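Local structure of mevalonate kinase, putative (Leishmania major, 2HFS) at residues S10-K15 against L126-Q131; K15-G20 against S42-C47; C47-N52 against V120-A125; P56-D61 against L98-G103; D87-D92 against N140-V145. The protein probably phosphorylates (R)-mevalonate with ATP to give (R)-5-phosphomevalonate and ADP, the first of three steps from mevalonate to isopentenyl diphosphate. All blocks are in the same frame, centred on the assembly; numbering follows the deposited sequence.

Contact 1: residues S10-K15 against L126-Q131; sequences SKTTGK and LSELYQ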
# COMPACT_ATOMS: atom_id res chain seq x y z
N SER A 10 -19.55 -16.94 17.32
CA SER A 10 -18.80 -18.18 17.13
C SER A 10 -18.07 -18.21 15.78
O SER A 10 -17.12 -18.98 15.58
CB SER A 10 -19.70 -19.41 17.31
OG SER A 10 -20.66 -19.50 16.28
N LYS A 11 -18.52 -17.38 14.85
CA LYS A 11 -17.97 -17.32 13.51
C LYS A 11 -18.34 -15.95 12.96
O LYS A 11 -19.46 -15.50 13.17
CB LYS A 11 -18.60 -18.45 12.68
CG LYS A 11 -18.16 -18.55 11.22
CD LYS A 11 -19.03 -19.61 10.46
CE LYS A 11 -18.45 -19.87 9.06
NZ LYS A 11 -19.05 -21.05 8.33
N THR A 12 -17.41 -15.28 12.26
CA THR A 12 -17.76 -14.04 11.53
C THR A 12 -18.64 -14.30 10.31
O THR A 12 -18.53 -15.36 9.67
CB THR A 12 -16.49 -13.25 11.10
OG1 THR A 12 -15.65 -14.07 10.29
CG2 THR A 12 -15.66 -12.90 12.32
N THR A 13 -19.51 -13.34 10.02
CA THR A 13 -20.46 -13.41 8.90
C THR A 13 -20.39 -12.16 8.04
O THR A 13 -21.07 -12.06 7.01
CB THR A 13 -21.92 -13.54 9.40
OG1 THR A 13 -22.26 -12.41 10.25
CG2 THR A 13 -22.11 -14.78 10.30
N GLY A 14 -19.58 -11.19 8.47
CA GLY A 14 -19.45 -9.93 7.73
C GLY A 14 -18.37 -10.05 6.68
O GLY A 14 -17.85 -11.15 6.45
N LYS A 15 -18.01 -8.92 6.05
CA LYS A 15 -16.93 -8.88 5.08
C LYS A 15 -15.78 -7.99 5.59
O LYS A 15 -15.72 -6.78 5.31
CB LYS A 15 -17.44 -8.44 3.71
CG LYS A 15 -16.41 -8.57 2.59
CD LYS A 15 -17.06 -8.66 1.22
CE LYS A 15 -16.01 -8.81 0.14
NZ LYS A 15 -15.46 -10.19 0.12
N LEU A 126 -11.78 -9.41 14.29
CA LEU A 126 -11.78 -9.49 15.75
C LEU A 126 -12.88 -8.60 16.31
O LEU A 126 -13.63 -9.01 17.22
CB LEU A 126 -10.41 -9.11 16.33
CG LEU A 126 -9.26 -10.09 16.06
CD1 LEU A 126 -7.90 -9.45 16.43
CD2 LEU A 126 -9.46 -11.40 16.85
N SER A 127 -12.99 -7.37 15.78
CA SER A 127 -14.04 -6.48 16.22
C SER A 127 -15.39 -7.17 16.05
O SER A 127 -16.23 -7.13 16.95
CB SER A 127 -14.03 -5.16 15.43
OG SER A 127 -15.05 -4.29 15.91
N GLU A 128 -15.59 -7.81 14.90
CA GLU A 128 -16.84 -8.54 14.71
C GLU A 128 -17.03 -9.62 15.77
O GLU A 128 -18.04 -9.63 16.47
CB GLU A 128 -16.98 -9.16 13.33
CG GLU A 128 -18.33 -9.86 13.18
CD GLU A 128 -18.64 -10.39 11.80
OE1 GLU A 128 -17.94 -10.06 10.84
OE2 GLU A 128 -19.63 -11.15 11.69
N LEU A 129 -16.05 -10.51 15.89
CA LEU A 129 -16.24 -11.73 16.65
C LEU A 129 -16.37 -11.44 18.14
O LEU A 129 -17.16 -12.08 18.83
CB LEU A 129 -15.08 -12.69 16.41
CG LEU A 129 -15.38 -14.14 16.78
CD1 LEU A 129 -16.03 -14.82 15.59
CD2 LEU A 129 -14.10 -14.84 17.13
N TYR A 130 -15.61 -10.45 18.61
CA TYR A 130 -15.65 -10.01 20.00
C TYR A 130 -16.64 -8.86 20.23
O TYR A 130 -16.78 -8.35 21.36
CB TYR A 130 -14.22 -9.69 20.49
CG TYR A 130 -13.38 -10.95 20.55
CD1 TYR A 130 -13.22 -11.64 21.75
CD2 TYR A 130 -12.78 -11.48 19.40
CE1 TYR A 130 -12.47 -12.83 21.80
CE2 TYR A 130 -12.04 -12.67 19.44
CZ TYR A 130 -11.90 -13.34 20.64
OH TYR A 130 -11.15 -14.49 20.67
N GLN A 131 -17.34 -8.48 19.17
CA GLN A 131 -18.30 -7.36 19.16
C GLN A 131 -17.74 -6.12 19.86
O GLN A 131 -18.30 -5.63 20.85
CB GLN A 131 -19.66 -7.76 19.78
CG GLN A 131 -20.48 -8.75 18.97
CD GLN A 131 -21.16 -8.14 17.77
OE1 GLN A 131 -22.18 -7.47 17.91
NE2 GLN A 131 -20.61 -8.38 16.58
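The carboxylate of E128, held out from the last turn of helix 114-130, receives the backbone N-H groups of T13 and G14 in a loop just ahead of strand 17-25; this is a polar contact between helix and loop, partly buried, with apolar packing on L129. T13 N reaches E128 OE2 at 2.8 Å with an N-H...O angle of 175°, on the syn side but 34° out of the carboxylate plane. G14 N spans both oxygens: it bonds to the syn lone pair of OE1 at 3.1 Å and only weakly to OE2. In E128, chi1 of -178° sets CG anti to the backbone N, and the extended chain beyond it carries the carboxylate to the loop. K9 NZ makes a salt bridge to OE2 and N16 ND2 a hydrogen bond to OE1, so each oxygen has at least two donors, an arrangement that would probably stabilise the charged form. K9 also bonds to T13 OG1.

T12 CB lies 3.5 Å from E128 OE1, while T12 CG2 packs at 3.8 Å on CD1 of L129, the two side chains crossing at about a right angle. The same CD1 rests 3.6 Å from K11 N. At the helix end, Q131 has positive phi in a Schellman motif, and its NE2 bonds back to E128 O at 2.9 Å.

Beyond the contact, T12 pairs with L49 of strand 36-52 through its backbone and OG1, S10 pairs with I51, and L129 also packs on L98 of strand 97-103. The loop thus runs between strand 36-52 and the C-terminal turn of helix 114-130.

Contact 2: residues K15-G20 against S42-C47; sequences KNIGYG and SEYTEC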
# COMPACT_ATOMS: atom_id res chain seq x y z
N LYS A 15 -18.01 -8.92 6.05
CA LYS A 15 -16.93 -8.88 5.08
C LYS A 15 -15.78 -7.99 5.59
O LYS A 15 -15.72 -6.78 5.31
CB LYS A 15 -17.44 -8.44 3.71
CG LYS A 15 -16.41 -8.57 2.59
CD LYS A 15 -17.06 -8.66 1.22
CE LYS A 15 -16.01 -8.81 0.14
NZ LYS A 15 -15.46 -10.19 0.12
N ASN A 16 -14.89 -8.61 6.37
CA ASN A 16 -13.82 -7.90 7.06
C ASN A 16 -12.58 -7.85 6.20
O ASN A 16 -11.90 -8.85 6.04
CB ASN A 16 -13.52 -8.57 8.39
CG ASN A 16 -14.71 -8.54 9.30
OD1 ASN A 16 -15.16 -7.47 9.72
ND2 ASN A 16 -15.27 -9.71 9.55
N ILE A 17 -12.32 -6.67 5.65
CA ILE A 17 -11.26 -6.54 4.67
C ILE A 17 -10.29 -5.40 5.00
O ILE A 17 -10.63 -4.49 5.78
CB ILE A 17 -11.88 -6.29 3.26
CG1 ILE A 17 -12.45 -4.87 3.16
CG2 ILE A 17 -12.94 -7.38 2.92
CD1 ILE A 17 -13.08 -4.54 1.83
N GLY A 18 -9.13 -5.43 4.35
CA GLY A 18 -8.17 -4.31 4.36
C GLY A 18 -7.74 -4.07 2.92
O GLY A 18 -7.41 -5.02 2.21
N TYR A 19 -7.78 -2.81 2.48
CA TYR A 19 -7.39 -2.49 1.10
C TYR A 19 -5.89 -2.51 0.88
O TYR A 19 -5.12 -2.24 1.81
CB TYR A 19 -7.96 -1.14 0.68
CG TYR A 19 -9.45 -0.99 0.93
CD1 TYR A 19 -10.38 -1.63 0.11
CD2 TYR A 19 -9.92 -0.23 2.00
CE1 TYR A 19 -11.76 -1.47 0.33
CE2 TYR A 19 -11.30 -0.08 2.23
CZ TYR A 19 -12.20 -0.70 1.38
OH TYR A 19 -13.56 -0.59 1.59
N GLY A 20 -5.47 -2.85 -0.35
CA GLY A 20 -4.09 -2.62 -0.78
C GLY A 20 -3.77 -1.15 -0.95
O GLY A 20 -4.66 -0.31 -0.81
N SER A 42 -9.14 -0.85 -4.53
CA SER A 42 -10.38 -1.60 -4.25
C SER A 42 -10.05 -3.00 -3.79
O SER A 42 -10.80 -3.60 -3.01
CB SER A 42 -11.25 -1.75 -5.51
OG SER A 42 -11.71 -0.52 -5.98
N GLU A 43 -8.97 -3.52 -4.34
CA GLU A 43 -8.53 -4.91 -4.15
C GLU A 43 -8.05 -5.09 -2.73
O GLU A 43 -7.38 -4.22 -2.19
CB GLU A 43 -7.42 -5.22 -5.16
CG GLU A 43 -7.94 -5.38 -6.60
CD GLU A 43 -8.28 -4.10 -7.36
OE1 GLU A 43 -7.91 -2.97 -6.97
OE2 GLU A 43 -8.91 -4.22 -8.43
N TYR A 44 -8.41 -6.20 -2.11
CA TYR A 44 -8.37 -6.27 -0.65
C TYR A 44 -7.96 -7.64 -0.18
O TYR A 44 -7.97 -8.62 -0.94
CB TYR A 44 -9.76 -5.93 -0.08
CG TYR A 44 -10.83 -6.87 -0.57
CD1 TYR A 44 -11.16 -8.02 0.16
CD2 TYR A 44 -11.50 -6.62 -1.77
CE1 TYR A 44 -12.14 -8.89 -0.29
CE2 TYR A 44 -12.49 -7.50 -2.23
CZ TYR A 44 -12.79 -8.63 -1.49
OH TYR A 44 -13.76 -9.49 -1.92
N THR A 45 -7.60 -7.69 1.10
CA THR A 45 -7.36 -8.95 1.77
C THR A 45 -8.53 -9.10 2.76
O THR A 45 -8.90 -8.12 3.46
CB THR A 45 -6.00 -8.88 2.52
OG1 THR A 45 -4.93 -8.95 1.56
CG2 THR A 45 -5.79 -10.11 3.38
N GLU A 46 -9.14 -10.28 2.78
CA GLU A 46 -10.24 -10.56 3.73
C GLU A 46 -9.82 -11.55 4.82
O GLU A 46 -9.06 -12.50 4.54
CB GLU A 46 -11.48 -11.05 2.97
CG GLU A 46 -12.60 -11.53 3.90
CD GLU A 46 -13.86 -11.96 3.18
OE1 GLU A 46 -13.78 -12.39 2.01
OE2 GLU A 46 -14.95 -11.86 3.80
N CYS A 47 -10.27 -11.31 6.05
CA CYS A 47 -10.05 -12.22 7.18
C CYS A 47 -11.40 -12.73 7.70
O CYS A 47 -12.34 -11.95 7.92
CB CYS A 47 -9.24 -11.53 8.30
SG CYS A 47 -9.15 -12.51 9.82
O HOH W 1 -14.79 -11.48 6.76
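I17 and Y44 pack against each other on one face of a beta hairpin, in which strand 17-25 runs antiparallel to strand 36-52; the short segments run at 153° to one another. I17-E46 and Y19-Y44 are non-hydrogen-bonded pairs, and G18-T45 between them is a hydrogen-bonded pair, with G18 N to T45 O at 2.8 Å and T45 N to G18 O at 2.9 Å. C47 N to N16 O and G20 N to E43 O extend the bonding to either side.

The side chains of I17, Y19, Y44 and E46 share a face. Y44 CG stands between the backbone N and the carbonyl carbon (chi1 59°), and the ring lies beside I17: I17 CG2 comes within 3.3 Å of Y44 CD1, a tight apolar approach, and I17 CD1 touches the ring near Y44 CG. Y19 turns its ring edge toward S42 O, near the ring plane.

K15 crosses both Y44 and E46 at about a right angle. Its chain is straight as far as CE and bends at chi4 (76°), where NZ gives a hydrogen bond of 2.7 Å to Y44 OH and a weak, long salt bridge of 3.4 Å to E46 OE1. E46 is extended, with its other oxygen, OE2, beside a water. N16 and C47 also pack on helix 114-130. The water accepts from N16 N at 2.9 Å and lies 2.8 Å from C47 O.

Contact 3: residues C47-N52 against V120-A125; sequences CRLEIN and VAFSRA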
# COMPACT_ATOMS: atom_id res chain seq x y z
N CYS A 47 -10.27 -11.31 6.05
CA CYS A 47 -10.05 -12.22 7.18
C CYS A 47 -11.40 -12.73 7.70
O CYS A 47 -12.34 -11.95 7.92
CB CYS A 47 -9.24 -11.53 8.30
SG CYS A 47 -9.15 -12.51 9.82
N ARG A 48 -11.48 -14.05 7.87
CA ARG A 48 -12.63 -14.71 8.48
C ARG A 48 -12.10 -15.42 9.71
O ARG A 48 -11.01 -16.02 9.68
CB ARG A 48 -13.24 -15.76 7.54
CG ARG A 48 -13.95 -15.24 6.31
CD ARG A 48 -14.49 -16.36 5.38
NE ARG A 48 -15.66 -17.02 5.96
CZ ARG A 48 -16.60 -17.69 5.28
NH1 ARG A 48 -16.54 -17.79 3.96
NH2 ARG A 48 -17.62 -18.24 5.93
N LEU A 49 -12.89 -15.37 10.78
CA LEU A 49 -12.56 -15.98 12.05
C LEU A 49 -13.68 -16.87 12.57
O LEU A 49 -14.85 -16.60 12.33
CB LEU A 49 -12.30 -14.88 13.09
CG LEU A 49 -11.11 -13.96 12.87
CD1 LEU A 49 -11.12 -12.95 14.01
CD2 LEU A 49 -9.79 -14.75 12.87
N GLU A 50 -13.31 -17.92 13.28
CA GLU A 50 -14.25 -18.69 14.08
C GLU A 50 -13.56 -19.30 15.28
O GLU A 50 -12.35 -19.52 15.28
CB GLU A 50 -14.91 -19.75 13.24
CG GLU A 50 -13.94 -20.70 12.58
CD GLU A 50 -14.69 -21.69 11.73
OE1 GLU A 50 -15.14 -21.32 10.63
OE2 GLU A 50 -14.85 -22.83 12.19
N ILE A 51 -14.35 -19.58 16.31
CA ILE A 51 -13.85 -20.15 17.55
C ILE A 51 -13.30 -21.55 17.32
O ILE A 51 -13.74 -22.24 16.40
CB ILE A 51 -14.93 -20.08 18.67
CG1 ILE A 51 -16.20 -20.86 18.29
CG2 ILE A 51 -15.29 -18.62 18.96
CD1 ILE A 51 -17.29 -20.84 19.40
N ASN A 52 -12.29 -21.92 18.10
CA ASN A 52 -11.66 -23.23 17.99
C ASN A 52 -11.69 -23.83 19.39
O ASN A 52 -10.72 -23.72 20.12
CB ASN A 52 -10.23 -23.09 17.44
CG ASN A 52 -9.76 -24.32 16.64
OD1 ASN A 52 -10.56 -25.17 16.24
ND2 ASN A 52 -8.47 -24.38 16.37
N VAL A 120 -5.23 -5.02 9.11
CA VAL A 120 -6.50 -4.30 9.09
C VAL A 120 -7.66 -5.29 9.06
O VAL A 120 -8.55 -5.23 9.91
CB VAL A 120 -6.59 -3.28 7.93
CG1 VAL A 120 -8.02 -2.79 7.73
CG2 VAL A 120 -5.65 -2.08 8.21
N ALA A 121 -7.62 -6.23 8.11
CA ALA A 121 -8.69 -7.22 7.98
C ALA A 121 -8.89 -7.99 9.29
O ALA A 121 -10.03 -8.19 9.75
CB ALA A 121 -8.38 -8.17 6.83
N PHE A 122 -7.78 -8.39 9.90
CA PHE A 122 -7.76 -9.09 11.18
C PHE A 122 -8.43 -8.29 12.31
O PHE A 122 -9.28 -8.82 13.02
CB PHE A 122 -6.29 -9.44 11.54
CG PHE A 122 -6.14 -10.34 12.75
CD1 PHE A 122 -7.06 -11.33 13.04
CD2 PHE A 122 -5.04 -10.17 13.59
CE1 PHE A 122 -6.89 -12.17 14.18
CE2 PHE A 122 -4.85 -10.99 14.72
CZ PHE A 122 -5.77 -11.99 15.01
N SER A 123 -8.03 -7.02 12.46
CA SER A 123 -8.62 -6.13 13.46
C SER A 123 -10.12 -6.01 13.29
O SER A 123 -10.86 -6.03 14.27
CB SER A 123 -7.96 -4.75 13.37
OG SER A 123 -6.59 -4.86 13.75
N ARG A 124 -10.57 -5.86 12.05
CA ARG A 124 -11.99 -5.80 11.73
C ARG A 124 -12.72 -7.09 12.10
O ARG A 124 -13.78 -7.04 12.72
CB ARG A 124 -12.20 -5.45 10.25
CG ARG A 124 -11.87 -3.98 9.90
CD ARG A 124 -12.46 -3.51 8.56
NE ARG A 124 -12.09 -2.14 8.21
CZ ARG A 124 -12.59 -1.05 8.77
NH1 ARG A 124 -13.51 -1.13 9.74
NH2 ARG A 124 -12.17 0.14 8.37
N ALA A 125 -12.15 -8.24 11.73
CA ALA A 125 -12.77 -9.54 12.07
C ALA A 125 -12.84 -9.78 13.57
O ALA A 125 -13.83 -10.32 14.05
CB ALA A 125 -12.03 -10.68 11.38
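C47 and L49, alternate residues of strand 36-52, point their side chains at helix 114-130 and meet A121, F122 and A125. C47 CB lies against the backbone of A121 and 3.8 Å from its CB. With SG anti to the backbone N (chi1 171°), the sulfur reaches the spot between two successive turns, 3.8 Å from A125 CB and 4.0 Å from F122 CD1. This is also an oblique sulfur-aromatic contact, SG lying 5.3 Å from the F122 ring centroid and 74° off the ring normal. L49 divides its methyls: CD1 packs on A125 CB at 3.6 Å, and CD2 comes to the ring edge of F122 at CE1, 4.1 Å away and near the ring plane, the two side chains crossing at about a right angle.

No hydrogen bond joins the segments; they are held by apolar packing of a helix on a sheet, in the N-terminal part of a GHMP kinase fold. The short axes approach to 7.5 Å at 37°, a closeness that the small side chains A121 and A125 permit, and every touching residue is buried.

Further out, backbone bonds fix the strand to strand 97-103, R48 to F101 and E50 to K99, and the N-terminal loop flanks its other side. M100 packs on C47, L49 and F122 alike. The F122 ring also meets the ring of H82 of helix 70-88 and touches V85 and L86 there.

Contact 4: residues P56-D61 against L98-G103; sequences PGLQVD and LKMFIG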
# COMPACT_ATOMS: atom_id res chain seq x y z
N PRO A 56 -5.93 -24.22 21.75
CA PRO A 56 -5.41 -22.89 22.10
C PRO A 56 -4.77 -22.19 20.90
O PRO A 56 -4.36 -22.86 19.92
CB PRO A 56 -4.32 -23.20 23.13
CG PRO A 56 -4.55 -24.63 23.56
CD PRO A 56 -5.14 -25.30 22.36
N GLY A 57 -4.66 -20.87 20.99
CA GLY A 57 -3.98 -20.06 19.99
C GLY A 57 -4.71 -19.80 18.68
O GLY A 57 -5.91 -20.07 18.54
N LEU A 58 -3.96 -19.26 17.73
CA LEU A 58 -4.50 -18.81 16.46
C LEU A 58 -4.00 -19.71 15.34
O LEU A 58 -2.79 -19.76 15.05
CB LEU A 58 -4.08 -17.34 16.20
CG LEU A 58 -4.55 -16.65 14.92
CD1 LEU A 58 -6.07 -16.46 14.97
CD2 LEU A 58 -3.83 -15.31 14.72
N GLN A 59 -4.92 -20.42 14.71
CA GLN A 59 -4.57 -21.31 13.60
C GLN A 59 -4.74 -20.55 12.29
O GLN A 59 -5.84 -20.12 11.98
CB GLN A 59 -5.47 -22.54 13.58
CG GLN A 59 -5.53 -23.33 14.90
CD GLN A 59 -4.16 -23.61 15.51
OE1 GLN A 59 -3.24 -24.05 14.81
NE2 GLN A 59 -4.03 -23.35 16.81
N VAL A 60 -3.66 -20.38 11.53
CA VAL A 60 -3.72 -19.55 10.31
C VAL A 60 -3.79 -20.39 9.06
O VAL A 60 -2.91 -21.23 8.80
CB VAL A 60 -2.56 -18.54 10.17
CG1 VAL A 60 -2.67 -17.73 8.85
CG2 VAL A 60 -2.51 -17.59 11.34
N ASP A 61 -4.82 -20.11 8.28
CA ASP A 61 -5.05 -20.76 6.99
C ASP A 61 -4.97 -19.66 5.94
O ASP A 61 -5.97 -19.03 5.59
CB ASP A 61 -6.38 -21.50 7.01
CG ASP A 61 -6.70 -22.21 5.71
OD1 ASP A 61 -5.81 -22.43 4.84
OD2 ASP A 61 -7.88 -22.62 5.51
N LEU A 98 -8.71 -19.66 17.97
CA LEU A 98 -9.41 -19.22 16.78
C LEU A 98 -8.83 -19.89 15.54
O LEU A 98 -7.62 -20.09 15.43
CB LEU A 98 -9.30 -17.68 16.61
CG LEU A 98 -9.93 -16.75 17.67
CD1 LEU A 98 -9.60 -15.28 17.40
CD2 LEU A 98 -11.44 -16.92 17.77
N LYS A 99 -9.69 -20.20 14.59
CA LYS A 99 -9.24 -20.53 13.26
C LYS A 99 -9.39 -19.28 12.42
O LYS A 99 -10.45 -18.65 12.43
CB LYS A 99 -10.07 -21.68 12.68
CG LYS A 99 -9.59 -23.05 13.19
CD LYS A 99 -10.53 -24.18 12.78
CE LYS A 99 -10.13 -24.83 11.48
NZ LYS A 99 -10.97 -26.03 11.20
N MSE A 100 -8.32 -18.93 11.71
CA MSE A 100 -8.24 -17.73 10.88
C MSE A 100 -8.13 -18.16 9.42
O MSE A 100 -7.23 -18.94 9.05
CB MSE A 100 -7.01 -16.92 11.31
CG MSE A 100 -6.90 -15.55 10.68
SE MSE A 100 -5.30 -14.57 11.32
CE MSE A 100 -5.53 -13.06 10.19
N PHE A 101 -9.04 -17.69 8.58
CA PHE A 101 -8.90 -17.91 7.14
C PHE A 101 -8.54 -16.59 6.47
O PHE A 101 -9.21 -15.59 6.72
CB PHE A 101 -10.20 -18.47 6.55
CG PHE A 101 -10.15 -18.65 5.06
CD1 PHE A 101 -9.68 -19.85 4.51
CD2 PHE A 101 -10.57 -17.63 4.21
CE1 PHE A 101 -9.63 -20.03 3.12
CE2 PHE A 101 -10.51 -17.80 2.81
CZ PHE A 101 -10.04 -18.99 2.27
N ILE A 102 -7.46 -16.57 5.68
CA ILE A 102 -7.09 -15.30 4.99
C ILE A 102 -7.24 -15.42 3.49
O ILE A 102 -6.64 -16.31 2.87
CB ILE A 102 -5.66 -14.80 5.32
CG1 ILE A 102 -5.22 -15.12 6.76
CG2 ILE A 102 -5.55 -13.29 5.04
CD1 ILE A 102 -3.77 -14.71 7.03
N GLY A 103 -7.99 -14.48 2.90
CA GLY A 103 -8.31 -14.51 1.48
C GLY A 103 -8.36 -13.15 0.81
O GLY A 103 -7.49 -12.30 1.05
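L58 and selenomethionine M100 both carry CG anti to the backbone N (chi1 -179° and -172°), and M100 then runs extended, which brings its selenium beside the leucine: SE lies 3.8 Å from L58 CD2. The setting is a beta-alpha-beta crossover, in which strand 58-62 and strand 97-103 are parallel neighbours linked through helix 70-88. The pairs L58-L98, Q59-K99, V60-M100 and D61-F101 keep the strands in register, their short axes 4.7 Å apart. Five backbone hydrogen bonds alternate in direction from L98 N to G57 O through to I102 N to D61 O; Q59 N to L98 O, at 2.8 Å, is nearly straight.

On the face bearing L58, V60, L98 and M100, L58 CD1 sits 3.8 Å from L98 CB. V60 lies side by side with M100, pointing the same way, and its CG1 meets I102 CD1 at 3.7 Å. H82 of the crossover helix touches L58 and M100, and F122 of helix 114-130 packs on L58.

The other face carries Q59, K99, D61 and F101. D61 OD1 bonds to Q63 NE2, while OD2 approaches the ring of F101 at its edge, 3.5 Å from CD1, with carboxylate and ring planes 83° apart.

Contact 5: residues D87-D92 against N140-V145; sequences DHLKVD and NLSAFV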
# COMPACT_ATOMS: atom_id res chain seq x y z
N ASP A 87 -3.04 -8.86 21.58
CA ASP A 87 -2.69 -8.20 22.85
C ASP A 87 -3.31 -6.80 22.96
O ASP A 87 -3.85 -6.44 24.00
CB ASP A 87 -1.17 -8.11 23.02
CG ASP A 87 -0.50 -9.48 23.17
OD1 ASP A 87 -1.17 -10.42 23.64
OD2 ASP A 87 0.67 -9.69 22.81
N HIS A 88 -3.26 -6.04 21.87
CA HIS A 88 -3.82 -4.70 21.83
C HIS A 88 -5.32 -4.72 22.07
O HIS A 88 -5.86 -3.84 22.74
CB HIS A 88 -3.52 -4.03 20.48
CG HIS A 88 -4.16 -2.69 20.31
ND1 HIS A 88 -3.70 -1.56 20.96
CD2 HIS A 88 -5.22 -2.29 19.57
CE1 HIS A 88 -4.44 -0.52 20.61
NE2 HIS A 88 -5.38 -0.94 19.78
N LEU A 89 -5.98 -5.73 21.52
CA LEU A 89 -7.44 -5.85 21.64
C LEU A 89 -7.88 -6.65 22.87
O LEU A 89 -9.08 -6.91 23.06
CB LEU A 89 -8.00 -6.44 20.35
CG LEU A 89 -7.81 -5.44 19.20
CD1 LEU A 89 -8.39 -5.97 17.90
CD2 LEU A 89 -8.43 -4.08 19.56
N LYS A 90 -6.89 -7.04 23.68
CA LYS A 90 -7.12 -7.77 24.91
C LYS A 90 -7.84 -9.11 24.65
O LYS A 90 -8.77 -9.48 25.35
CB LYS A 90 -7.87 -6.90 25.93
CG LYS A 90 -7.14 -5.59 26.25
CD LYS A 90 -6.12 -5.77 27.36
CE LYS A 90 -4.90 -4.88 27.16
NZ LYS A 90 -3.92 -5.02 28.28
N VAL A 91 -7.38 -9.81 23.63
CA VAL A 91 -7.93 -11.10 23.27
C VAL A 91 -6.95 -12.18 23.74
O VAL A 91 -5.74 -12.08 23.50
CB VAL A 91 -8.18 -11.18 21.75
CG1 VAL A 91 -8.70 -12.53 21.38
CG2 VAL A 91 -9.14 -10.08 21.31
N ASP A 92 -7.49 -13.19 24.42
CA ASP A 92 -6.72 -14.23 25.10
C ASP A 92 -7.11 -15.57 24.50
O ASP A 92 -8.26 -15.99 24.62
CB ASP A 92 -7.12 -14.24 26.57
CG ASP A 92 -6.26 -15.18 27.43
OD1 ASP A 92 -5.77 -16.22 26.93
OD2 ASP A 92 -6.04 -14.95 28.63
N ASN A 140 -7.59 1.43 12.64
CA ASN A 140 -6.33 1.98 12.13
C ASN A 140 -5.18 1.93 13.13
O ASN A 140 -4.06 1.56 12.78
CB ASN A 140 -6.54 3.40 11.58
CG ASN A 140 -5.41 3.86 10.67
OD1 ASN A 140 -4.75 3.06 10.00
ND2 ASN A 140 -5.20 5.17 10.63
N LEU A 141 -5.47 2.25 14.40
CA LEU A 141 -4.53 2.12 15.50
C LEU A 141 -4.14 0.68 15.78
O LEU A 141 -2.98 0.39 16.06
CB LEU A 141 -5.12 2.70 16.79
CG LEU A 141 -4.08 2.78 17.91
CD1 LEU A 141 -3.18 3.97 17.64
CD2 LEU A 141 -4.76 2.89 19.26
N SER A 142 -5.12 -0.21 15.71
CA SER A 142 -4.87 -1.62 15.93
C SER A 142 -3.93 -2.12 14.83
O SER A 142 -2.97 -2.84 15.13
CB SER A 142 -6.18 -2.41 15.93
OG SER A 142 -5.97 -3.76 16.27
N ALA A 143 -4.20 -1.72 13.59
CA ALA A 143 -3.36 -2.09 12.44
C ALA A 143 -1.97 -1.52 12.66
O ALA A 143 -0.97 -2.21 12.49
CB ALA A 143 -3.97 -1.60 11.14
N PHE A 144 -1.91 -0.27 13.09
CA PHE A 144 -0.63 0.39 13.30
C PHE A 144 0.22 -0.37 14.32
O PHE A 144 1.44 -0.53 14.15
CB PHE A 144 -0.81 1.84 13.74
CG PHE A 144 0.49 2.58 13.89
CD1 PHE A 144 1.14 3.10 12.78
CD2 PHE A 144 1.07 2.75 15.13
CE1 PHE A 144 2.34 3.77 12.90
CE2 PHE A 144 2.27 3.42 15.27
CZ PHE A 144 2.91 3.94 14.15
N VAL A 145 -0.42 -0.84 15.39
CA VAL A 145 0.29 -1.56 16.44
C VAL A 145 0.80 -2.87 15.83
O VAL A 145 1.95 -3.25 16.02
CB VAL A 145 -0.63 -1.81 17.68
CG1 VAL A 145 -0.12 -2.97 18.54
CG2 VAL A 145 -0.80 -0.52 18.50
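H88, at the end of helix 70-88, lays its imidazole against helix 136-146, one ring face under V145 CG2, which stands 3.9 Å from ND1. Its CB points toward the other helix and CG is anti to the backbone N (chi1 176°). On the same side of the ring plane, L141 CD2 lies 3.7 Å from H88 CE1 and approaches obliquely, the two side chains crossing at about a right angle. CD2 of H88 completes the fit, 3.7 Å from S142 OG. L141, S142 and V145, on two successive turns, all meet the ring from one side.

L89 supplies a smaller part, its CD1 touching S142 OG at 3.7 Å. That hydroxyl is hydrogen-bonded to S123 OG of helix 114-130; its approaches to H88 and L89 are packing distances. No hydrogen bond crosses between the segments. After L89 the chain leaves the helix at K90, where positive phi and K90 N to D87 O, 3.1 Å, belong to a Schellman motif.

This surface contact joins the C-terminal end of helix 70-88 to the middle and C-terminal part of helix 136-146. Helix 114-130 touches both partners: L126 packs on L89, and V119 and V120 pack on A143.

All five contacts lie on the same side of the chain's centre, in the N-terminal half of this GHMP kinase, around the mixed sheet and its helices. Contacts 1 and 3 share helix 114-130, their centres about 6 Å apart; contacts 2 and 3 follow each other along strand 36-52 and meet at C47. Contact 4, about 8 Å from contact 3 between centres, adds the parallel strands beside it through strand 97-103. Contact 5 ties helices 70-88 and 136-146 together, touching contact 3, with centres about 12 Å apart. In sequence, contacts 2, 3 and 4 nest inside the loop closed by contact 1, while contact 5 crosses it, so segments far apart in sequence come together around one sheet and the helices packed on it.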